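Local atomic coordinates of putative oxidoreductase (Gluconobacter oxydans, PDB entry 3WJ7), a protein that probably works as a nicotinamide-coenzyme-dependent oxidoreductase of the short-chain dehydrogenase/reductase family, reducing or oxidising carbonyl or alcohol substrates. Residues E162-L166 with I177-P181; I217-D222 with Y319-A324. All coordinates share one frame; numbering follows the deposited sequence.

In the fold
Both contacts bear on the central sheet of the Rossmann-type domain, where strands 176-185 and 214-219 lie side by side and parallel. In contact 1, helix 153-172 packs on strand 176-185, which follows it almost at once in the chain. Contact 2 lies wholly later in the sequence and spans far more of it: the end of strand 214-219 and the start of helix 220-233 meet the loop between helices 311-317 and 324-337. The centres of the two contacts are about 20 Å apart, with nearest atoms about 5 Å from each other and no direct touch. Contact 1 is thus a local, sequence-near contact within the core, whereas contact 2 ties the C-terminal part of the chain back to that core.

Contact 1 (E162-L166 with I177-P181)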
loop_
_atom_site.group_PDB
_atom_site.type_symbol
_atom_site.label_atom_id
_atom_site.label_comp_id
_atom_site.label_asym_id
_atom_site.label_seq_id
_atom_site.Cartn_x
_atom_site.Cartn_y
_atom_site.Cartn_z
ATOM N N GLU A 162 14.858 -5.192 11.663
ATOM C CA GLU A 162 15.876 -5.990 12.327
ATOM C C GLU A 162 17.020 -6.275 11.338
ATOM O O GLU A 162 18.188 -6.204 11.725
ATOM C CB GLU A 162 15.335 -7.291 12.956
ATOM C CG GLU A 162 16.456 -8.281 13.260
ATOM C CD GLU A 162 16.016 -9.492 14.067
ATOM O OE1 GLU A 162 16.090 -10.635 13.556
ATOM O OE2 GLU A 162 15.590 -9.318 15.219
ATOM N N GLN A 163 16.710 -6.596 10.083
ATOM C CA GLN A 163 17.793 -6.905 9.123
ATOM C C GLN A 163 18.700 -5.705 8.937
ATOM O O GLN A 163 19.906 -5.874 8.819
ATOM C CB GLN A 163 17.293 -7.404 7.767
ATOM C CG GLN A 163 16.685 -8.808 7.798
ATOM C CD GLN A 163 17.643 -9.869 8.333
ATOM O OE1 GLN A 163 17.380 -10.494 9.348
ATOM N NE2 GLN A 163 18.763 -10.065 7.646
ATOM N N GLU A 164 18.125 -4.500 8.948
ATOM C CA GLU A 164 18.924 -3.299 8.880
ATOM C C GLU A 164 19.931 -3.200 10.023
ATOM O O GLU A 164 21.094 -2.894 9.814
ATOM C CB GLU A 164 18.043 -2.060 8.884
ATOM C CG GLU A 164 17.777 -1.505 7.513
ATOM C CD GLU A 164 18.829 -0.489 7.037
ATOM O OE1 GLU A 164 20.076 -0.728 7.145
ATOM O OE2 GLU A 164 18.385 0.573 6.518
ATOM N N VAL A 165 19.467 -3.423 11.246
ATOM C CA VAL A 165 20.351 -3.363 12.368
ATOM C C VAL A 165 21.469 -4.401 12.173
ATOM O O VAL A 165 22.656 -4.061 12.326
ATOM C CB VAL A 165 19.587 -3.526 13.691
ATOM C CG1 VAL A 165 20.571 -3.569 14.846
ATOM C CG2 VAL A 165 18.601 -2.380 13.888
ATOM N N LEU A 166 21.123 -5.645 11.818
ATOM C CA LEU A 166 22.186 -6.662 11.602
ATOM C C LEU A 166 23.194 -6.256 10.505
ATOM O O LEU A 166 24.375 -6.643 10.583
ATOM C CB LEU A 166 21.645 -8.088 11.347
ATOM C CG LEU A 166 20.857 -8.646 12.528
ATOM C CD1 LEU A 166 19.992 -9.825 12.122
ATOM C CD2 LEU A 166 21.745 -9.021 13.695
ATOM N N ILE A 177 23.088 -4.448 20.587
ATOM C CA ILE A 177 22.608 -5.707 21.102
ATOM C C ILE A 177 21.114 -5.703 20.833
ATOM O O ILE A 177 20.442 -4.699 21.108
ATOM C CB ILE A 177 22.827 -5.735 22.618
ATOM C CG1 ILE A 177 24.327 -5.815 22.939
ATOM C CG2 ILE A 177 21.964 -6.799 23.278
ATOM C CD1 ILE A 177 24.725 -5.540 24.396
ATOM N N ILE A 178 20.586 -6.818 20.312
ATOM C CA ILE A 178 19.164 -6.943 19.974
ATOM C C ILE A 178 18.359 -7.815 20.943
ATOM O O ILE A 178 18.728 -8.948 21.287
ATOM C CB ILE A 178 18.957 -7.534 18.569
ATOM C CG1 ILE A 178 19.788 -6.768 17.554
ATOM C CG2 ILE A 178 17.452 -7.580 18.199
ATOM C CD1 ILE A 178 19.726 -7.363 16.151
ATOM N N VAL A 179 17.182 -7.302 21.258
ATOM C CA VAL A 179 16.217 -7.908 22.123
ATOM C C VAL A 179 14.926 -8.122 21.271
ATOM O O VAL A 179 14.573 -7.292 20.413
ATOM C CB VAL A 179 16.131 -6.923 23.296
ATOM C CG1 VAL A 179 14.738 -6.528 23.711
ATOM C CG2 VAL A 179 17.056 -7.348 24.453
ATOM N N ASN A 180 14.276 -9.261 21.458
ATOM C CA ASN A 180 13.068 -9.663 20.760
ATOM C C ASN A 180 11.977 -10.047 21.798
ATOM O O ASN A 180 11.816 -11.211 22.147
ATOM C CB ASN A 180 13.363 -10.871 19.862
ATOM C CG ASN A 180 14.470 -10.611 18.832
ATOM O OD1 ASN A 180 14.185 -10.388 17.643
ATOM N ND2 ASN A 180 15.729 -10.668 19.266
ATOM N N PRO A 181 11.235 -9.072 22.317
ATOM C CA PRO A 181 10.103 -9.363 23.204
ATOM C C PRO A 181 9.004 -10.155 22.480
ATOM O O PRO A 181 8.857 -10.022 21.274
ATOM C CB PRO A 181 9.535 -7.986 23.518
ATOM C CG PRO A 181 10.556 -6.990 23.059
ATOM C CD PRO A 181 11.329 -7.647 21.973
#
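Glu-162 meets both Ile-178 and Asn-180, sending its side chain from the helix down to the strand. CG lies anti to the backbone N (chi1 163°) and the chain stays extended beyond it, carrying the carboxylate well away from the helix. There OE2 passes 3.9 Å from Ile-178 CG2, while the carboxylate plane stands nearly at right angles, 87°, to the amide plane of Asn-180. The same OE2 is hydrogen-bonded to Ser-125 OG in the loop after strand 120-124, so this buried oxygen has a polar mate; OE1 has a long, weak ion pair with Lys-239. A glutamate suits this place because its length brings the carboxylate from the helix to Ser-125 and the polar side chain of Asn-180.

One turn on, the side of the helix facing the strand becomes hydrocarbon. Val-165, compact enough to fit directly beneath the helix, puts CG1 4.1 Å from Ile-178 CD1, the two side chains lying alongside and pointing in opposite senses. Leu-166 sets off along the flank of the helix, yet its longer arm lets CD2 swing in to 3.6 Å from the same Ile-178 CD1, crossing the isoleucine at about a right angle. Ile-178, whose branching suits a strand, offers CD1 to the two aliphatic side chains and CG2 to the glutamate. Tyr-123 of the adjacent strand 120-124 adds to the packing around both Val-165 and Ile-178. On the reverse of the sheet, Ile-177 and Val-179 pack against helix 220-233.

The helix runs nearly antiparallel to the strand, at 160°, with the segment axes 10.2 Å apart. Because helix 153-172 links the parallel neighbours 120-124 and 176-185, this is the helix-on-strand packing of a beta-alpha-beta crossover in a Rossmann fold.

Contact 2 (I217-D222 with Y319-A324); sequences IVHVDD and YAPRPA
Arg-322 bends across His-219 to reach Asp-222. From CB the side chain starts with CG between the backbone N and the carbonyl carbon (chi1 77°); the chain then turns twice more, bringing its far end over the imidazole. CD rests 3.6 Å from His-219 CB; NE then sits over a ring face, 3.3 Å from His-219 CD2. The guanidinium lies flat on the ring, centres 3.7 Å apart and planes at 18°. A histidine suits this place: ND1 accepts from Asp-221 N, as the N-cap of helix 220-233, and NE2 is hydrogen-bonded to Asp-330 OD2, so the ring is held in one orientation and presents a face to the guanidinium. The His-Val-Asp-Asp sequence at this strand-to-helix turn is consistent with the extended short-chain dehydrogenases. At the tip, Arg-322 NH1 forms a salt bridge with Asp-222 OD1 (2.7 Å); OD1 lies in the guanidinium plane, whereas NH1 meets the carboxylate from above its plane. Arg-322 NH2 lies 3.9 Å from His-219 NE2. A leucine in place of Arg-322 would probably leave the buried Asp-222 without this counter-charge and would lose the flat stack on the histidine. Nearby, Tyr-319 OH, hydrogen-bonded to Gly-243 O, touches Val-218 CG2 at 3.4 Å.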
loop_
_atom_site.group_PDB
_atom_site.type_symbol
_atom_site.label_atom_id
_atom_site.label_comp_id
_atom_site.label_asym_id
_atom_site.label_seq_id
_atom_site.Cartn_x
_atom_site.Cartn_y
_atom_site.Cartn_z
ATOM N N ILE A 217 3.025 -15.048 25.765
ATOM C CA ILE A 217 2.769 -13.871 26.595
ATOM C C ILE A 217 3.854 -13.632 27.643
ATOM O O ILE A 217 4.419 -14.577 28.196
ATOM C CB ILE A 217 1.362 -13.942 27.201
ATOM C CG1 ILE A 217 0.407 -13.508 26.084
ATOM C CG2 ILE A 217 1.203 -12.995 28.388
ATOM C CD1 ILE A 217 -0.975 -14.003 26.263
ATOM N N VAL A 218 4.152 -12.362 27.891
ATOM C CA VAL A 218 5.259 -11.991 28.717
ATOM C C VAL A 218 4.887 -10.762 29.462
ATOM O O VAL A 218 4.319 -9.846 28.891
ATOM C CB VAL A 218 6.521 -11.685 27.883
ATOM C CG1 VAL A 218 6.261 -10.578 26.845
ATOM C CG2 VAL A 218 7.671 -11.341 28.804
ATOM N N HIS A 219 5.194 -10.741 30.752
ATOM C CA HIS A 219 4.892 -9.579 31.549
ATOM C C HIS A 219 5.693 -8.415 30.974
ATOM O O HIS A 219 6.868 -8.568 30.669
ATOM C CB HIS A 219 5.243 -9.816 33.023
ATOM C CG HIS A 219 4.523 -8.904 33.953
ATOM N ND1 HIS A 219 4.745 -7.542 33.971
ATOM C CD2 HIS A 219 3.548 -9.146 34.859
ATOM C CE1 HIS A 219 3.921 -6.980 34.843
ATOM N NE2 HIS A 219 3.190 -7.932 35.400
ATOM N N VAL A 220 5.033 -7.275 30.809
ATOM C CA VAL A 220 5.647 -6.049 30.318
ATOM C C VAL A 220 6.843 -5.640 31.171
ATOM O O VAL A 220 7.856 -5.155 30.649
ATOM C CB VAL A 220 4.615 -4.893 30.211
ATOM C CG1 VAL A 220 4.271 -4.330 31.578
ATOM C CG2 VAL A 220 5.137 -3.762 29.348
ATOM N N ASP A 221 6.739 -5.853 32.481
ATOM C CA ASP A 221 7.851 -5.511 33.413
ATOM C C ASP A 221 9.027 -6.465 33.263
ATOM O O ASP A 221 10.153 -6.137 33.584
ATOM C CB ASP A 221 7.350 -5.437 34.854
ATOM C CG ASP A 221 6.462 -4.196 35.098
ATOM O OD1 ASP A 221 6.747 -3.162 34.479
ATOM O OD2 ASP A 221 5.488 -4.240 35.894
ATOM N N ASP A 222 8.759 -7.642 32.731
ATOM C CA ASP A 222 9.807 -8.590 32.489
ATOM C C ASP A 222 10.519 -8.268 31.220
ATOM O O ASP A 222 11.727 -8.440 31.175
ATOM C CB ASP A 222 9.275 -10.011 32.469
ATOM C CG ASP A 222 8.938 -10.490 33.840
ATOM O OD1 ASP A 222 9.547 -9.977 34.801
ATOM O OD2 ASP A 222 8.039 -11.331 33.982
ATOM N N TYR A 319 17.686 -13.777 32.935
ATOM C CA TYR A 319 16.311 -13.311 32.718
ATOM C C TYR A 319 15.316 -14.250 33.374
ATOM O O TYR A 319 15.393 -15.449 33.160
ATOM C CB TYR A 319 16.078 -13.332 31.202
ATOM C CG TYR A 319 14.685 -13.037 30.727
ATOM C CD1 TYR A 319 14.050 -11.819 31.042
ATOM C CD2 TYR A 319 14.019 -13.946 29.929
ATOM C CE1 TYR A 319 12.766 -11.536 30.587
ATOM C CE2 TYR A 319 12.747 -13.680 29.455
ATOM C CZ TYR A 319 12.140 -12.472 29.767
ATOM O OH TYR A 319 10.895 -12.255 29.332
ATOM N N ALA A 320 14.366 -13.734 34.148
ATOM C CA ALA A 320 13.473 -14.640 34.918
ATOM C C ALA A 320 12.027 -14.206 34.784
ATOM O O ALA A 320 11.491 -13.571 35.687
ATOM C CB ALA A 320 13.888 -14.697 36.408
ATOM N N PRO A 321 11.386 -14.534 33.654
ATOM C CA PRO A 321 10.006 -14.066 33.418
ATOM C C PRO A 321 9.008 -14.694 34.410
ATOM O O PRO A 321 9.079 -15.875 34.667
ATOM C CB PRO A 321 9.715 -14.535 31.978
ATOM C CG PRO A 321 10.587 -15.727 31.816
ATOM C CD PRO A 321 11.834 -15.478 32.620
ATOM N N ARG A 322 8.104 -13.906 34.987
ATOM C CA ARG A 322 7.083 -14.484 35.846
ATOM C C ARG A 322 6.035 -15.151 34.954
ATOM O O ARG A 322 6.089 -15.023 33.737
ATOM C CB ARG A 322 6.557 -13.475 36.885
ATOM C CG ARG A 322 5.585 -12.439 36.376
ATOM C CD ARG A 322 6.306 -11.129 36.162
ATOM N NE ARG A 322 5.895 -10.034 37.039
ATOM C CZ ARG A 322 6.587 -8.903 37.134
ATOM N NH1 ARG A 322 7.717 -8.743 36.426
ATOM N NH2 ARG A 322 6.159 -7.930 37.920
ATOM N N PRO A 323 5.143 -15.965 35.521
ATOM C CA PRO A 323 4.285 -16.685 34.551
ATOM C C PRO A 323 3.179 -15.808 33.943
ATOM O O PRO A 323 2.949 -14.681 34.426
ATOM C CB PRO A 323 3.693 -17.814 35.386
ATOM C CG PRO A 323 3.777 -17.346 36.811
ATOM C CD PRO A 323 4.976 -16.452 36.906
ATOM N N ALA A 324 2.507 -16.315 32.899
ATOM C CA ALA A 324 1.517 -15.531 32.127
ATOM C C ALA A 324 0.318 -15.103 32.973
ATOM O O ALA A 324 -0.240 -14.025 32.779
ATOM C CB ALA A 324 1.031 -16.303 30.914
#